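Local structure of copper-containing nitrite reductase (Hyphomicrobium denitrificans 1NES1, 6TFO) at residues C[29-34]-C[67-72]; C[197-202]-C[277-282]; C[224-229]-C[259-264]. The protein probably reduces nitrite to nitric oxide with electrons from cytochrome c, using copper sites in a trimer of subunits built from cupredoxin-type domains. One frame throughout, in Å; residues are numbered along the deposited sequence.

Contact 1. Residues C[29-34]-C[67-72]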
loop_
_atom_site.group_PDB
_atom_site.type_symbol
_atom_site.label_atom_id
_atom_site.label_comp_id
_atom_site.label_asym_id
_atom_site.label_seq_id
_atom_site.Cartn_x
_atom_site.Cartn_y
_atom_site.Cartn_z
ATOM N N PRO C 29 -15.458 32.894 -11.614
ATOM C CA PRO C 29 -14.740 32.944 -10.344
ATOM C C PRO C 29 -13.293 32.452 -10.505
ATOM O O PRO C 29 -13.082 31.499 -11.223
ATOM C CB PRO C 29 -15.561 32.039 -9.411
ATOM C CG PRO C 29 -16.240 31.053 -10.356
ATOM C CD PRO C 29 -16.481 31.833 -11.639
ATOM N N VAL C 30 -12.335 33.114 -9.844
ATOM C CA VAL C 30 -10.953 32.585 -9.633
ATOM C C VAL C 30 -11.041 31.524 -8.535
ATOM O O VAL C 30 -11.485 31.873 -7.408
ATOM C CB VAL C 30 -9.991 33.710 -9.249
ATOM C CG1 VAL C 30 -8.578 33.187 -9.041
ATOM C CG2 VAL C 30 -10.042 34.821 -10.281
ATOM N N VAL C 31 -10.688 30.276 -8.848
ATOM C CA VAL C 31 -10.828 29.143 -7.879
ATOM C C VAL C 31 -9.445 28.696 -7.354
ATOM O O VAL C 31 -8.471 28.612 -8.122
ATOM C CB VAL C 31 -11.665 27.966 -8.425
ATOM C CG1 VAL C 31 -12.600 28.408 -9.531
ATOM C CG2 VAL C 31 -10.819 26.784 -8.851
ATOM N N PHE C 32 -9.403 28.429 -6.055
ATOM C CA PHE C 32 -8.261 27.856 -5.304
ATOM C C PHE C 32 -8.795 26.675 -4.488
ATOM O O PHE C 32 -9.828 26.852 -3.791
ATOM C CB PHE C 32 -7.642 28.921 -4.393
ATOM C CG PHE C 32 -7.132 30.141 -5.116
ATOM C CD1 PHE C 32 -5.985 30.085 -5.896
ATOM C CD2 PHE C 32 -7.791 31.358 -5.008
ATOM C CE1 PHE C 32 -5.497 31.217 -6.537
ATOM C CE2 PHE C 32 -7.319 32.480 -5.672
ATOM C CZ PHE C 32 -6.181 32.400 -6.448
ATOM N N THR C 33 -8.122 25.530 -4.573
ATOM C CA THR C 33 -8.387 24.341 -3.717
ATOM C C THR C 33 -7.276 24.206 -2.655
ATOM O O THR C 33 -6.075 24.208 -3.014
ATOM C CB THR C 33 -8.558 23.093 -4.593
ATOM O OG1 THR C 33 -9.526 23.404 -5.594
ATOM C CG2 THR C 33 -9.027 21.890 -3.812
ATOM N N LEU C 34 -7.657 24.129 -1.381
ATOM C CA LEU C 34 -6.714 23.917 -0.255
ATOM C C LEU C 34 -7.052 22.588 0.413
ATOM O O LEU C 34 -8.239 22.372 0.716
ATOM C CB LEU C 34 -6.827 25.058 0.753
ATOM C CG LEU C 34 -6.556 26.462 0.221
ATOM C CD1 LEU C 34 -6.641 27.472 1.372
ATOM C CD2 LEU C 34 -5.204 26.564 -0.471
ATOM N N THR C 67 -14.209 37.675 -8.430
ATOM C CA THR C 67 -14.936 36.751 -7.527
ATOM C C THR C 67 -13.995 35.594 -7.222
ATOM O O THR C 67 -13.411 35.042 -8.178
ATOM C CB THR C 67 -16.258 36.266 -8.123
ATOM O OG1 THR C 67 -17.103 37.408 -8.261
ATOM C CG2 THR C 67 -16.984 35.263 -7.253
ATOM N N VAL C 68 -13.852 35.274 -5.938
ATOM C CA VAL C 68 -12.894 34.249 -5.443
ATOM C C VAL C 68 -13.698 33.094 -4.857
ATOM O O VAL C 68 -14.594 33.342 -4.043
ATOM C CB VAL C 68 -11.917 34.871 -4.437
ATOM C CG1 VAL C 68 -10.916 33.855 -3.916
ATOM C CG2 VAL C 68 -11.197 36.063 -5.052
ATOM N N GLN C 69 -13.423 31.888 -5.344
ATOM C CA GLN C 69 -13.960 30.621 -4.802
ATOM C C GLN C 69 -12.781 29.867 -4.179
ATOM O O GLN C 69 -11.773 29.655 -4.875
ATOM C CB GLN C 69 -14.621 29.792 -5.900
ATOM C CG GLN C 69 -15.276 28.522 -5.382
ATOM C CD GLN C 69 -15.906 27.698 -6.478
ATOM O OE1 GLN C 69 -16.508 28.210 -7.427
ATOM N NE2 GLN C 69 -15.804 26.388 -6.322
ATOM N N ILE C 70 -12.890 29.534 -2.897
ATOM C CA ILE C 70 -11.890 28.716 -2.162
ATOM C C ILE C 70 -12.593 27.426 -1.769
ATOM O O ILE C 70 -13.606 27.507 -1.043
ATOM C CB ILE C 70 -11.337 29.474 -0.946
ATOM C CG1 ILE C 70 -10.437 30.640 -1.367
ATOM C CG2 ILE C 70 -10.616 28.513 -0.026
ATOM C CD1 ILE C 70 -10.218 31.676 -0.279
ATOM N N ASN C 71 -12.097 26.296 -2.273
ATOM C CA ASN C 71 -12.556 24.935 -1.886
ATOM C C ASN C 71 -11.636 24.395 -0.785
ATOM O O ASN C 71 -10.443 24.142 -1.087
ATOM C CB ASN C 71 -12.545 23.995 -3.087
ATOM C CG ASN C 71 -13.282 24.572 -4.274
ATOM O OD1 ASN C 71 -14.413 25.041 -4.147
ATOM N ND2 ASN C 71 -12.631 24.558 -5.429
ATOM N N LEU C 72 -12.139 24.241 0.443
ATOM C CA LEU C 72 -11.365 23.615 1.551
ATOM C C LEU C 72 -11.692 22.124 1.621
ATOM O O LEU C 72 -12.878 21.793 1.739
ATOM C CB LEU C 72 -11.683 24.280 2.891
ATOM C CG LEU C 72 -10.833 23.797 4.067
ATOM C CD1 LEU C 72 -9.352 24.020 3.790
ATOM C CD2 LEU C 72 -11.240 24.487 5.355
#
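Val30 to Leu34 and Val68 to Leu72 pair as neighbouring parallel strands in the N-terminal cupredoxin domain, the one whose copper is bound by His80, Cys117, His122 and Met127. The short strand axes approach to 4.6 Å and diverge by 17°. The N-H of Val30 reaches Thr67 O, and Gln69 N returns a bond to Val30 O. Phe32 N then bonds Gln69 O, Asn71 N bonds Phe32 O, and Leu34 N bonds Asn71 O at 2.8 Å; the ladder continues to Ile73. CA-H groups lean on the same carbonyls; Ile70 CA lies 3.2 Å from Phe32 O.

One face carries Val30, Phe32, Leu34, Val68, Ile70 and Leu72. Phe32 and Val68 approach at a slant. CG1 of Val68 meets the edge of the Phe32 ring near its plane, 4.1 Å from CD2. CD1 of Leu34 rests against CG2 of Ile70 at 4.3 Å, and CD1 of Leu72 reaches back to CB of Leu34 at 4.1 Å.

The other face is more polar. Asn71 CG lies anti to its carbonyl carbon (chi1 -51°). From there ND2 gives a weak but straight bond to Thr33 OG1, 3.3 Å long at 176°. Asn71 OD1 is directed at Thr102 OG1 on the next strand, though the place of this oxygen is less certain. At the start of the pair, the side chains of Pro29 and Gln69 lie side by side, CG of Pro29 4.1 Å from OE1 of Gln69.

Strand 42-48 flanks 30-39 on one side, and strand 100-106 flanks 67-73 on the other. Leu60 and Val62 of strand 60-63 cover the apolar face at Phe32, Val68 and Ile70. On the polar face, Tyr318 of a neighbouring subunit packs on Gln69 and Asn71.

Contact 2. Residues C[197-202]-C[277-282]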
loop_
_atom_site.group_PDB
_atom_site.type_symbol
_atom_site.label_atom_id
_atom_site.label_comp_id
_atom_site.label_asym_id
_atom_site.label_seq_id
_atom_site.Cartn_x
_atom_site.Cartn_y
_atom_site.Cartn_z
ATOM N N GLY C 197 -15.303 21.198 -36.281
ATOM C CA GLY C 197 -14.973 21.300 -37.715
ATOM C C GLY C 197 -15.832 22.348 -38.425
ATOM O O GLY C 197 -16.689 22.987 -37.810
ATOM N N PRO C 198 -15.596 22.598 -39.733
ATOM C CA PRO C 198 -16.378 23.587 -40.473
ATOM C C PRO C 198 -17.878 23.294 -40.373
ATOM O O PRO C 198 -18.228 22.130 -40.377
ATOM C CB PRO C 198 -15.860 23.443 -41.910
ATOM C CG PRO C 198 -14.441 22.951 -41.721
ATOM C CD PRO C 198 -14.538 21.994 -40.553
ATOM N N PHE C 199 -18.697 24.340 -40.231
ATOM C CA PHE C 199 -20.178 24.279 -40.358
ATOM C C PHE C 199 -20.535 24.095 -41.845
ATOM O O PHE C 199 -20.263 24.978 -42.651
ATOM C CB PHE C 199 -20.835 25.532 -39.767
ATOM C CG PHE C 199 -22.331 25.439 -39.604
ATOM C CD1 PHE C 199 -23.178 25.609 -40.692
ATOM C CD2 PHE C 199 -22.888 25.185 -38.358
ATOM C CE1 PHE C 199 -24.553 25.524 -40.533
ATOM C CE2 PHE C 199 -24.264 25.101 -38.204
ATOM C CZ PHE C 199 -25.093 25.271 -39.289
ATOM N N LEU C 200 -21.072 22.935 -42.195
ATOM C CA LEU C 200 -21.480 22.601 -43.580
ATOM C C LEU C 200 -22.977 22.902 -43.727
ATOM O O LEU C 200 -23.778 22.469 -42.871
ATOM C CB LEU C 200 -21.162 21.134 -43.856
ATOM C CG LEU C 200 -19.724 20.716 -43.556
ATOM C CD1 LEU C 200 -19.536 19.226 -43.827
ATOM C CD2 LEU C 200 -18.739 21.542 -44.378
ATOM N N ARG C 201 -23.322 23.676 -44.753
ATOM C CA ARG C 201 -24.693 24.201 -44.997
ATOM C C ARG C 201 -25.042 23.913 -46.457
ATOM O O ARG C 201 -24.365 24.448 -47.362
ATOM C CB ARG C 201 -24.754 25.699 -44.681
ATOM C CG ARG C 201 -26.162 26.206 -44.415
ATOM C CD ARG C 201 -26.140 27.554 -43.724
ATOM N NE ARG C 201 -27.464 27.958 -43.249
ATOM C CZ ARG C 201 -27.692 28.824 -42.261
ATOM N NH1 ARG C 201 -26.694 29.376 -41.589
ATOM N NH2 ARG C 201 -28.933 29.113 -41.927
ATOM N N VAL C 202 -26.004 23.029 -46.663
ATOM C CA VAL C 202 -26.547 22.686 -48.000
ATOM C C VAL C 202 -28.083 22.768 -47.939
ATOM O O VAL C 202 -28.661 23.051 -46.847
ATOM C CB VAL C 202 -26.043 21.299 -48.440
ATOM C CG1 VAL C 202 -24.523 21.284 -48.539
ATOM C CG2 VAL C 202 -26.558 20.176 -47.536
ATOM N N TYR C 277 -15.354 16.419 -34.741
ATOM C CA TYR C 277 -16.827 16.550 -34.849
ATOM C C TYR C 277 -17.202 17.946 -35.352
ATOM O O TYR C 277 -16.449 18.903 -35.124
ATOM C CB TYR C 277 -17.495 16.232 -33.507
ATOM C CG TYR C 277 -16.926 16.916 -32.283
ATOM C CD1 TYR C 277 -17.396 18.157 -31.866
ATOM C CD2 TYR C 277 -15.979 16.288 -31.484
ATOM C CE1 TYR C 277 -16.923 18.767 -30.709
ATOM C CE2 TYR C 277 -15.495 16.882 -30.323
ATOM C CZ TYR C 277 -15.977 18.121 -29.925
ATOM O OH TYR C 277 -15.511 18.712 -28.791
ATOM N N GLY C 278 -18.363 18.043 -36.011
ATOM C CA GLY C 278 -18.942 19.284 -36.566
ATOM C C GLY C 278 -20.411 19.123 -36.900
ATOM O O GLY C 278 -20.980 18.026 -36.657
ATOM N N LEU C 279 -21.019 20.176 -37.444
ATOM C CA LEU C 279 -22.466 20.194 -37.806
ATOM C C LEU C 279 -22.624 20.369 -39.321
ATOM O O LEU C 279 -21.875 21.167 -39.915
ATOM C CB LEU C 279 -23.161 21.326 -37.047
ATOM C CG LEU C 279 -23.440 21.080 -35.566
ATOM C CD1 LEU C 279 -24.178 22.263 -34.965
ATOM C CD2 LEU C 279 -24.228 19.802 -35.341
ATOM N N LEU C 280 -23.533 19.585 -39.906
ATOM C CA LEU C 280 -24.093 19.704 -41.282
ATOM C C LEU C 280 -25.564 20.115 -41.156
ATOM O O LEU C 280 -26.352 19.288 -40.629
ATOM C CB LEU C 280 -23.982 18.347 -42.001
ATOM C CG LEU C 280 -24.667 18.248 -43.360
ATOM C CD1 LEU C 280 -24.016 19.219 -44.350
ATOM C CD2 LEU C 280 -24.643 16.820 -43.875
ATOM N N LEU C 281 -25.899 21.337 -41.580
ATOM C CA LEU C 281 -27.306 21.801 -41.782
ATOM C C LEU C 281 -27.724 21.462 -43.209
ATOM O O LEU C 281 -27.091 22.000 -44.157
ATOM C CB LEU C 281 -27.419 23.314 -41.541
ATOM C CG LEU C 281 -28.816 23.914 -41.676
ATOM C CD1 LEU C 281 -29.788 23.301 -40.690
ATOM C CD2 LEU C 281 -28.767 25.423 -41.485
ATOM N N VAL C 282 -28.696 20.561 -43.350
ATOM C CA VAL C 282 -29.442 20.346 -44.622
ATOM C C VAL C 282 -30.724 21.183 -44.519
ATOM O O VAL C 282 -31.654 20.766 -43.819
ATOM C CB VAL C 282 -29.703 18.853 -44.870
ATOM C CG1 VAL C 282 -30.387 18.614 -46.199
ATOM C CG2 VAL C 282 -28.409 18.064 -44.804
#
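Leu200 to Val202 run parallel to Leu280 to Val282, with short axes 4.6 Å apart at closest and 9° between their directions. Leu200 N bonds Leu279 O, Leu281 N bonds Leu200 O at 2.7 Å, and Val202 N bonds Leu281 O. Before them, Gly197 N reaches Tyr277 O at 2.8 Å.

On one face CD1 of Leu280 presses on CB of Leu200 at 3.5 Å, tighter than a usual carbon contact. CG2 of Val202 meets CG2 of Val282 at 3.9 Å.

On the other face Arg201 and Leu281 lie side by side. CD2 of Leu281 sits over one face of the guanidinium, 3.4 Å from NE. Salt bridges to Glu283 and Glu294 hold the polar end of Arg201.

Ahead of the pairs, Phe199 CG is anti to the backbone N (chi1 -168°), and the ring extends obliquely past Leu279 and Leu281, with CE1 3.8 Å from Leu281 CB. Phe355 and Tyr296 also pack against this ring.

Strand 277-283 continues the chain just after the copper ligand Met276. The parallel pairing of an early strand with the last of its domain, at the edge of a mixed sheet, is a hallmark of the cupredoxin Greek-key sandwich.

Contact 3. Residues C[224-229]-C[259-264]. With CU (copper (II) ion), chain K; CU (copper (II) ion), chain J.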
loop_
_atom_site.group_PDB
_atom_site.type_symbol
_atom_site.label_atom_id
_atom_site.label_comp_id
_atom_site.label_asym_id
_atom_site.label_seq_id
_atom_site.Cartn_x
_atom_site.Cartn_y
_atom_site.Cartn_z
ATOM N N VAL C 224 -14.903 10.336 -42.290
ATOM C CA VAL C 224 -16.075 11.138 -41.851
ATOM C C VAL C 224 -17.349 10.326 -42.063
ATOM O O VAL C 224 -17.483 9.670 -43.110
ATOM C CB VAL C 224 -16.121 12.499 -42.554
ATOM C CG1 VAL C 224 -16.219 12.352 -44.055
ATOM C CG2 VAL C 224 -17.246 13.357 -42.018
ATOM N N ASP C 225 -18.193 10.335 -41.034
ATOM C CA ASP C 225 -19.592 9.857 -41.007
ATOM C C ASP C 225 -20.419 11.123 -40.816
ATOM O O ASP C 225 -20.148 11.841 -39.832
ATOM C CB ASP C 225 -19.760 8.816 -39.893
ATOM C CG ASP C 225 -21.178 8.483 -39.458
ATOM O OD1 ASP C 225 -22.108 8.979 -40.099
ATOM O OD2 ASP C 225 -21.332 7.722 -38.459
ATOM N N PHE C 226 -21.292 11.439 -41.781
ATOM C CA PHE C 226 -22.336 12.496 -41.674
ATOM C C PHE C 226 -23.673 11.849 -41.298
ATOM O O PHE C 226 -24.132 10.929 -42.025
ATOM C CB PHE C 226 -22.542 13.223 -42.999
ATOM C CG PHE C 226 -21.303 13.815 -43.603
ATOM C CD1 PHE C 226 -20.887 15.082 -43.245
ATOM C CD2 PHE C 226 -20.585 13.112 -44.550
ATOM C CE1 PHE C 226 -19.778 15.651 -43.834
ATOM C CE2 PHE C 226 -19.455 13.671 -45.119
ATOM C CZ PHE C 226 -19.056 14.938 -44.761
ATOM N N HIS C 227 -24.300 12.324 -40.221
ATOM C CA HIS C 227 -25.607 11.800 -39.752
ATOM C C HIS C 227 -26.688 12.137 -40.784
ATOM O O HIS C 227 -27.766 11.509 -40.703
ATOM C CB HIS C 227 -25.894 12.295 -38.331
ATOM C CG HIS C 227 -25.069 11.598 -37.305
ATOM N ND1 HIS C 227 -25.356 11.680 -35.963
ATOM C CD2 HIS C 227 -23.991 10.784 -37.425
ATOM C CE1 HIS C 227 -24.473 10.972 -35.294
ATOM N NE2 HIS C 227 -23.624 10.410 -36.168
ATOM N N GLY C 228 -26.393 13.062 -41.712
ATOM C CA GLY C 228 -27.309 13.505 -42.788
ATOM C C GLY C 228 -27.063 12.815 -44.123
ATOM O O GLY C 228 -27.622 13.283 -45.115
ATOM N N ALA C 229 -26.229 11.769 -44.173
ATOM C CA ALA C 229 -25.955 10.966 -45.390
ATOM C C ALA C 229 -26.530 9.560 -45.213
ATOM O O ALA C 229 -26.508 9.027 -44.074
ATOM C CB ALA C 229 -24.476 10.902 -45.678
ATOM N N PHE C 259 -27.334 18.050 -38.437
ATOM C CA PHE C 259 -26.682 16.725 -38.300
ATOM C C PHE C 259 -25.272 16.904 -37.730
ATOM O O PHE C 259 -24.528 17.774 -38.229
ATOM C CB PHE C 259 -26.663 16.023 -39.660
ATOM C CG PHE C 259 -28.038 15.711 -40.186
ATOM C CD1 PHE C 259 -28.787 14.681 -39.638
ATOM C CD2 PHE C 259 -28.592 16.461 -41.212
ATOM C CE1 PHE C 259 -30.056 14.394 -40.115
ATOM C CE2 PHE C 259 -29.861 16.176 -41.688
ATOM C CZ PHE C 259 -30.595 15.149 -41.134
ATOM N N VAL C 260 -24.897 16.129 -36.711
ATOM C CA VAL C 260 -23.458 16.079 -36.325
ATOM C C VAL C 260 -22.788 15.165 -37.352
ATOM O O VAL C 260 -23.437 14.192 -37.797
ATOM C CB VAL C 260 -23.159 15.702 -34.857
ATOM C CG1 VAL C 260 -24.396 15.555 -33.981
ATOM C CG2 VAL C 260 -22.222 14.507 -34.736
ATOM N N TYR C 261 -21.622 15.582 -37.833
ATOM C CA TYR C 261 -20.654 14.705 -38.536
ATOM C C TYR C 261 -19.437 14.545 -37.611
ATOM O O TYR C 261 -19.198 15.435 -36.731
ATOM C CB TYR C 261 -20.309 15.256 -39.920
ATOM C CG TYR C 261 -19.448 16.496 -39.950
ATOM C CD1 TYR C 261 -20.009 17.762 -39.901
ATOM C CD2 TYR C 261 -18.063 16.408 -40.056
ATOM C CE1 TYR C 261 -19.223 18.902 -39.942
ATOM C CE2 TYR C 261 -17.266 17.543 -40.103
ATOM C CZ TYR C 261 -17.850 18.798 -40.056
ATOM O OH TYR C 261 -17.091 19.940 -40.100
ATOM N N HIS C 262 -18.738 13.417 -37.746
ATOM C CA HIS C 262 -17.560 13.041 -36.911
ATOM C C HIS C 262 -16.678 12.079 -37.705
ATOM O O HIS C 262 -17.197 11.403 -38.617
ATOM C CB HIS C 262 -17.980 12.459 -35.549
ATOM C CG HIS C 262 -18.871 11.259 -35.602
ATOM N ND1 HIS C 262 -18.403 9.991 -35.928
ATOM C CD2 HIS C 262 -20.195 11.118 -35.340
ATOM C CE1 HIS C 262 -19.399 9.124 -35.896
ATOM N NE2 HIS C 262 -20.526 9.799 -35.540
ATOM N N CYS C 263 -15.404 12.005 -37.345
ATOM C CA CYS C 263 -14.493 10.926 -37.805
ATOM C C CYS C 263 -15.073 9.564 -37.385
ATOM O O CYS C 263 -15.726 9.488 -36.334
ATOM C CB CYS C 263 -13.095 11.141 -37.244
ATOM S SG CYS C 263 -11.886 9.957 -37.882
ATOM N N ALA C 264 -14.895 8.536 -38.212
ATOM C CA ALA C 264 -15.379 7.161 -37.952
ATOM C C ALA C 264 -14.265 6.167 -38.280
ATOM O O ALA C 264 -14.571 5.149 -38.904
ATOM C CB ALA C 264 -16.617 6.885 -38.749
HETATM CU CU CU K . -22.329 8.993 -35.483
HETATM CU CU CU J . -9.998 10.717 -37.221
HETATM O O HOH W 1 -22.230 6.966 -35.922
#
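Asp225 and His262 form an antiparallel hydrogen-bonded pair. Asp225 N donates to His262 O at 2.8 Å, and His262 N returns a bond to Asp225 O. Beyond it, His227 N makes a longer bond of 3.2 Å to Val260 O. That carbonyl oxygen also lies over one face of the His227 ring.

Metal bonds join the same two segments. NE2 of His227 and NE2 of His262 each bind one copper at 2.0 Å, and their rings meet rim to rim with planes at 88°. A water is a third ligand. It donates a hydrogen bond to Asp225 OD2, which itself stays 3.4 Å from the copper. His262 ND1 donates to Cys263 O, with the oxygen in the ring plane; this bond is likely to fix the rotation of the imidazole. Cys263 SG binds the second copper with His222, His271 and Met276.

Apolar contacts fill the rest. Tyr261 CB lies 3.4 Å from Phe226 CD1, and the two rings meet obliquely, planes at 40°. Val224 CG2, anti to its backbone N, touches Tyr261 CD2 at 3.7 Å. Gly228 CA sits over the centre of the Phe259 ring, a CH-pi contact 3.5 Å from the centroid. An alanine at Phe259 would probably leave Gly228 without its aromatic platform and open a gap beside the turn from Phe226 to Ala229.

His419 of a neighbouring subunit is the fourth ligand of the copper of His227 and His262. Three histidines and a water across a subunit interface are the type 2 catalytic site of copper nitrite reductases. Adjacent His262 and Cys263 link it to the type 1 copper, the usual electron route in this family.

How the contacts relate
Contact 1 lies in a different cupredoxin domain from the other two, with centres about 38 and 40 Å away. It is partly buried, and a neighbouring subunit covers part of it. Contacts 2 and 3 are buried, centres about 9 Å apart, and share one sheet in which strands 277-283 and 257-262 are neighbours. Tyr261 OH bonds Pro198 O, and Leu280 N bonds Phe259 O. Contacts 1 and 2 are parallel pairs of backbone bonds and apolar packing, with a weak amide-hydroxyl bond in the first and a salt-bridged arginine in the second. Contact 3 is antiparallel and adds metal bonds. It lies at a subunit interface, whereas no other chain touches the segments of contact 2.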